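Local atomic coordinates of soluble cytochrome b558 (Ectothiorhodospira shaposhnikovii, PDB entry 1CXY), a protein that binds a protoporphyrin IX heme and probably carries electrons, as a bacterial soluble member of the cytochrome b5 family. Residues A[50-54]-A[55-59]; A[69-72]-A[73-76]. One frame throughout, in Å; residues are numbered along the deposited sequence. Where two conformers were deposited one is given.

Interaction 1: A[50-54]-A[55-59]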
loop_
_atom_site.group_PDB
_atom_site.type_symbol
_atom_site.label_atom_id
_atom_site.label_comp_id
_atom_site.label_asym_id
_atom_site.label_seq_id
_atom_site.Cartn_x
_atom_site.Cartn_y
_atom_site.Cartn_z
ATOM N N LEU A 50 8.122 3.036 1.588
ATOM C CA LEU A 50 8.007 4.448 1.261
ATOM C C LEU A 50 8.138 4.805 -0.196
ATOM O O LEU A 50 7.398 5.694 -0.647
ATOM C CB LEU A 50 9.017 5.287 2.071
ATOM C CG LEU A 50 8.956 5.018 3.577
ATOM C CD1 LEU A 50 10.010 5.848 4.303
ATOM C CD2 LEU A 50 7.577 5.311 4.160
ATOM N N VAL A 51 8.913 4.077 -1.006
ATOM C CA VAL A 51 9.009 4.385 -2.424
ATOM C C VAL A 51 7.678 4.187 -3.138
ATOM O O VAL A 51 7.485 4.747 -4.210
ATOM C CB VAL A 51 10.143 3.587 -3.124
ATOM C CG1 VAL A 51 11.031 2.860 -2.127
ATOM C CG2 VAL A 51 9.719 2.656 -4.231
ATOM N N TRP A 52 6.751 3.406 -2.561
ATOM C CA TRP A 52 5.473 3.153 -3.211
ATOM C C TRP A 52 4.334 4.030 -2.704
ATOM O O TRP A 52 3.237 3.921 -3.275
ATOM C CB TRP A 52 5.094 1.649 -3.063
ATOM C CG TRP A 52 6.192 0.847 -3.722
ATOM C CD1 TRP A 52 7.259 0.226 -3.149
ATOM C CD2 TRP A 52 6.366 0.764 -5.136
ATOM N NE1 TRP A 52 8.095 -0.255 -4.134
ATOM C CE2 TRP A 52 7.572 0.048 -5.359
ATOM C CE3 TRP A 52 5.621 1.205 -6.231
ATOM C CZ2 TRP A 52 8.024 -0.222 -6.646
ATOM C CZ3 TRP A 52 6.072 0.937 -7.515
ATOM C CH2 TRP A 52 7.272 0.218 -7.695
ATOM N N CYS A 53 4.577 4.904 -1.734
ATOM C CA CYS A 53 3.448 5.775 -1.324
ATOM C C CYS A 53 3.005 6.579 -2.541
ATOM O O CYS A 53 3.801 7.123 -3.326
ATOM C CB CYS A 53 3.904 6.735 -0.227
ATOM S SG CYS A 53 4.310 5.897 1.311
ATOM N N GLY A 54 1.695 6.636 -2.727
ATOM C CA GLY A 54 1.019 7.346 -3.790
ATOM C C GLY A 54 0.925 6.582 -5.094
ATOM O O GLY A 54 0.403 7.111 -6.067
ATOM N N GLN A 55 1.384 5.314 -5.150
ATOM C CA GLN A 55 1.440 4.597 -6.397
ATOM C C GLN A 55 0.575 3.333 -6.463
ATOM O O GLN A 55 0.265 2.705 -5.461
ATOM C CB GLN A 55 2.910 4.183 -6.698
ATOM C CG GLN A 55 3.870 5.369 -6.783
ATOM C CD GLN A 55 3.540 6.029 -8.121
ATOM O OE1 GLN A 55 3.313 5.331 -9.110
ATOM N NE2 GLN A 55 3.498 7.341 -8.220
ATOM N N GLU A 56 0.392 2.898 -7.709
ATOM C CA GLU A 56 -0.034 1.526 -8.006
ATOM C C GLU A 56 1.195 0.653 -7.725
ATOM O O GLU A 56 2.283 0.877 -8.277
ATOM C CB GLU A 56 -0.457 1.445 -9.470
ATOM C CG GLU A 56 -1.429 0.303 -9.717
ATOM C CD GLU A 56 -0.835 -1.072 -9.427
ATOM O OE1 GLU A 56 0.305 -1.344 -9.839
ATOM O OE2 GLU A 56 -1.548 -1.875 -8.805
ATOM N N SER A 57 1.047 -0.256 -6.749
ATOM C CA SER A 57 2.175 -0.977 -6.194
ATOM C C SER A 57 1.994 -2.494 -6.172
ATOM O O SER A 57 2.641 -3.160 -5.362
ATOM C CB SER A 57 2.343 -0.492 -4.738
ATOM O OG SER A 57 2.443 0.932 -4.682
ATOM N N THR A 58 1.155 -3.021 -7.055
ATOM C CA THR A 58 0.904 -4.467 -7.038
ATOM C C THR A 58 2.145 -5.327 -7.178
ATOM O O THR A 58 2.345 -6.293 -6.429
ATOM C CB THR A 58 -0.155 -4.809 -8.104
ATOM O OG1 THR A 58 -1.415 -4.178 -7.831
ATOM C CG2 THR A 58 -0.390 -6.322 -8.162
ATOM N N GLU A 59 3.035 -5.011 -8.128
ATOM C CA GLU A 59 4.232 -5.843 -8.304
ATOM C C GLU A 59 5.115 -5.878 -7.071
ATOM O O GLU A 59 5.610 -6.933 -6.655
ATOM C CB GLU A 59 5.030 -5.319 -9.498
ATOM C CG GLU A 59 6.323 -6.087 -9.725
ATOM C CD GLU A 59 6.976 -5.753 -11.050
ATOM O OE1 GLU A 59 6.854 -6.586 -11.977
ATOM O OE2 GLU A 59 7.597 -4.681 -11.177
#

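Interaction 2: A[69-72]-A[73-76]. With HEM (protoporphyrin IX containing Fe), chain B.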
loop_
_atom_site.group_PDB
_atom_site.type_symbol
_atom_site.label_atom_id
_atom_site.label_comp_id
_atom_site.label_asym_id
_atom_site.label_seq_id
_atom_site.Cartn_x
_atom_site.Cartn_y
_atom_site.Cartn_z
ATOM N N PRO A 69 6.755 -13.487 -1.773
ATOM C CA PRO A 69 5.451 -12.891 -1.548
ATOM C C PRO A 69 5.298 -12.444 -0.109
ATOM O O PRO A 69 5.997 -12.836 0.829
ATOM C CB PRO A 69 4.504 -14.074 -1.806
ATOM C CG PRO A 69 5.293 -15.251 -1.346
ATOM C CD PRO A 69 6.720 -14.968 -1.783
ATOM N N HIS A 70 4.294 -11.585 0.112
ATOM C CA HIS A 70 3.868 -11.311 1.476
ATOM C C HIS A 70 3.039 -12.506 1.978
ATOM O O HIS A 70 2.320 -13.173 1.230
ATOM C CB HIS A 70 3.029 -10.039 1.613
ATOM C CG HIS A 70 3.915 -8.817 1.626
ATOM N ND1 HIS A 70 4.250 -8.173 0.454
ATOM C CD2 HIS A 70 4.511 -8.162 2.645
ATOM C CE1 HIS A 70 5.033 -7.143 0.740
ATOM N NE2 HIS A 70 5.198 -7.098 2.050
ATOM N N SER A 71 3.205 -12.723 3.277
ATOM C CA SER A 71 2.493 -13.861 3.881
ATOM C C SER A 71 0.992 -13.604 3.939
ATOM O O SER A 71 0.506 -12.492 3.731
ATOM C CB SER A 71 3.013 -14.058 5.300
ATOM O OG SER A 71 2.587 -13.010 6.146
ATOM N N SER A 72 0.288 -14.656 4.340
ATOM C CA SER A 72 -1.162 -14.569 4.564
ATOM C C SER A 72 -1.412 -13.619 5.723
ATOM O O SER A 72 -2.349 -12.803 5.703
ATOM C CB SER A 72 -1.682 -15.982 4.851
ATOM O OG SER A 72 -1.674 -16.736 3.638
ATOM N N LEU A 73 -0.574 -13.677 6.759
ATOM C CA LEU A 73 -0.655 -12.744 7.867
ATOM C C LEU A 73 -0.554 -11.310 7.336
ATOM O O LEU A 73 -1.338 -10.430 7.688
ATOM C CB LEU A 73 0.406 -13.015 8.925
ATOM C CG LEU A 73 0.569 -12.047 10.089
ATOM C CD1 LEU A 73 1.361 -12.708 11.223
ATOM C CD2 LEU A 73 1.341 -10.791 9.694
ATOM N N ALA A 74 0.472 -11.055 6.514
ATOM C CA ALA A 74 0.630 -9.714 5.933
ATOM C C ALA A 74 -0.569 -9.304 5.098
ATOM O O ALA A 74 -0.938 -8.119 5.128
ATOM C CB ALA A 74 1.909 -9.654 5.098
ATOM N N ALA A 75 -1.209 -10.192 4.368
ATOM C CA ALA A 75 -2.377 -9.883 3.542
ATOM C C ALA A 75 -3.578 -9.528 4.404
ATOM O O ALA A 75 -4.302 -8.572 4.063
ATOM C CB ALA A 75 -2.700 -11.050 2.615
ATOM N N ARG A 76 -3.702 -10.143 5.577
ATOM C CA ARG A 76 -4.758 -9.760 6.525
ATOM C C ARG A 76 -4.491 -8.378 7.090
ATOM O O ARG A 76 -5.413 -7.563 7.248
ATOM C CB ARG A 76 -4.909 -10.842 7.596
ATOM C CG ARG A 76 -5.457 -12.113 6.938
ATOM C CD ARG A 76 -5.717 -13.200 7.967
ATOM N NE ARG A 76 -4.636 -13.496 8.875
ATOM C CZ ARG A 76 -3.763 -14.501 8.828
ATOM N NH1 ARG A 76 -3.757 -15.405 7.866
ATOM N NH2 ARG A 76 -2.857 -14.625 9.803
HETATM C CHA HEM B . 8.042 -7.852 5.059
HETATM C CHB HEM B . 8.642 -5.239 1.035
HETATM C CHC HEM B . 4.212 -3.390 1.609
HETATM C CHD HEM B . 3.555 -6.094 5.567
HETATM C C1A HEM B . 8.628 -7.224 3.987
HETATM C C2A HEM B . 10.025 -7.311 3.606
HETATM C C3A HEM B . 10.172 -6.607 2.476
HETATM C C4A HEM B . 8.876 -6.033 2.139
HETATM C CMA HEM B . 11.449 -6.370 1.639
HETATM C CAA HEM B . 11.111 -8.130 4.345
HETATM C CBA HEM B . 11.654 -9.374 3.566
HETATM C CGA HEM B . 10.705 -10.538 3.585
HETATM O O1A HEM B . 9.824 -10.567 4.481
HETATM O O2A HEM B . 10.822 -11.458 2.734
HETATM C C1B HEM B . 7.468 -4.539 0.812
HETATM C C2B HEM B . 7.200 -3.684 -0.317
HETATM C C3B HEM B . 5.964 -3.198 -0.177
HETATM C C4B HEM B . 5.442 -3.701 1.073
HETATM C CMB HEM B . 8.200 -3.480 -1.483
HETATM C CAB HEM B . 5.202 -2.255 -1.133
HETATM C CBB HEM B . 3.903 -2.390 -1.404
HETATM C C1C HEM B . 3.655 -3.951 2.733
HETATM C C2C HEM B . 2.339 -3.664 3.255
HETATM C C3C HEM B . 2.143 -4.421 4.345
HETATM C C4C HEM B . 3.352 -5.220 4.530
HETATM C CMC HEM B . 1.382 -2.657 2.584
HETATM C CAC HEM B . 0.921 -4.578 5.271
HETATM C CBC HEM B . 0.165 -3.583 5.687
HETATM C C1D HEM B . 4.716 -6.820 5.750
HETATM C C2D HEM B . 4.878 -7.854 6.738
HETATM C C3D HEM B . 6.113 -8.343 6.590
HETATM C C4D HEM B . 6.753 -7.637 5.510
HETATM C CMD HEM B . 3.792 -8.266 7.762
HETATM C CAD HEM B . 6.792 -9.513 7.352
HETATM C CBD HEM B . 6.858 -10.739 6.396
HETATM C CGD HEM B . 5.524 -11.212 5.880
HETATM O O1D HEM B . 5.342 -11.433 4.665
HETATM O O2D HEM B . 4.603 -11.432 6.720
HETATM N NA HEM B . 7.957 -6.408 3.089
HETATM N NB HEM B . 6.367 -4.544 1.659
HETATM N NC HEM B . 4.255 -4.885 3.553
HETATM N ND HEM B . 5.869 -6.716 4.989
HETATM FE FE HEM B . 6.089 -5.666 3.293
#

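Interaction 1: A[50-54]-A[55-59]
The carbonyl O of W52 accepts a hydrogen bond from Q55 N at 3.0 Å. This bond closes a type II beta turn from W52 to Q55. C53 and G54 are the two central residues, and G54 has the positive phi (84°) suited to its place in the turn. C53 is also tied to C24 of strand 23-28 by a disulfide, so the turn is held covalently.

Past the turn the chain comes back beside the W52 side chain. S57 OG lies 3.2 Å from W52 CB and 3.5 Å from W52 CE3, oblique to the ring. With OG anti to its own carbonyl carbon (chi1 -54°), S57 turns the hydroxyl back to donate to Q55 O at 2.9 Å, well above that carbonyl's plane. Q55 CB lies at the indole edge, 4.1 Å from W52 CE3; E56 O is 3.9 Å from W52 CZ3. V51 CG2 covers part of one indole face. W52 also touches the heme and M26 of strand 23-28, so the turn carries part of the heme pocket wall.

At the first residue of helix 58-63, T58 OG1 donates to the syn lone pair of E56 OE2 and accepts from H29 N. Two long, weak bonds join T58 N to the same carboxylate.

The turn bond and the S57 hydroxyl tie the backbone here, while the indole meets segment 55-59 by van der Waals contacts. E56, close to the start of the helix, may also be favoured there by the helix dipole.

Interaction 2: A[69-72]-A[73-76]
S71 is the N-cap of helix 72-80, and its OG accepts from A74 N at 2.9 Å, nearly straight (169°). Just before this cap comes H70, an axial ligand of the heme iron. H70 CB packs on A74 CB at 3.7 Å. From there the ring runs down to the porphyrin. H70 CD2 is 3.1 Å from the heme nitrogen ND, and H70 CE1 lies as close to heme NB across the iron. At the tip H70 NE2 binds the heme iron at 2.1 Å. H70 ND1 donates to W61 O, and the W61 ring stacks on the imidazole, so the rotation of the imidazole is probably restrained.

S71 also grips one heme propionate. Its backbone N donates to heme O1D, and S71 OG donates to heme O2D at 2.6 Å. The OG sits between the backbone N and the carbonyl carbon (chi1 71°), where it can serve both A74 N and the propionate. Replacing S71 by an alanine removes OG, and A74 N is likely to lose its cap and heme O2D this hydroxyl partner.

Backbone hydrogen bonds from A75 N to S71 O and from R76 N to S72 O follow. A74 CB touches the heme methyl CMD at 3.5 Å. On the outer side the R76 chain bends at chi3 and lays one guanidinium face over the S72 backbone, with R76 NH1 3.6 Å from S72 C.

Both interactions border the same heme, interaction 1 at a vinyl group and interaction 2 at the iron and a propionate. Their centres are about 17 Å apart and their nearest atoms about 7 Å apart, so they do not touch. In interaction 1 the W52 side chain comes within about 4 Å of the heme. The W52 side chain is about 8 Å from that of H42, the other axial ligand, and about 9 Å from that of H70. Helix 58-63 joins the two interactions. It starts within segment 55-59, and its W61 contacts H70, A74 and A75. Residues 50-59 therefore lead into the helix that supports the ligand of interaction 2.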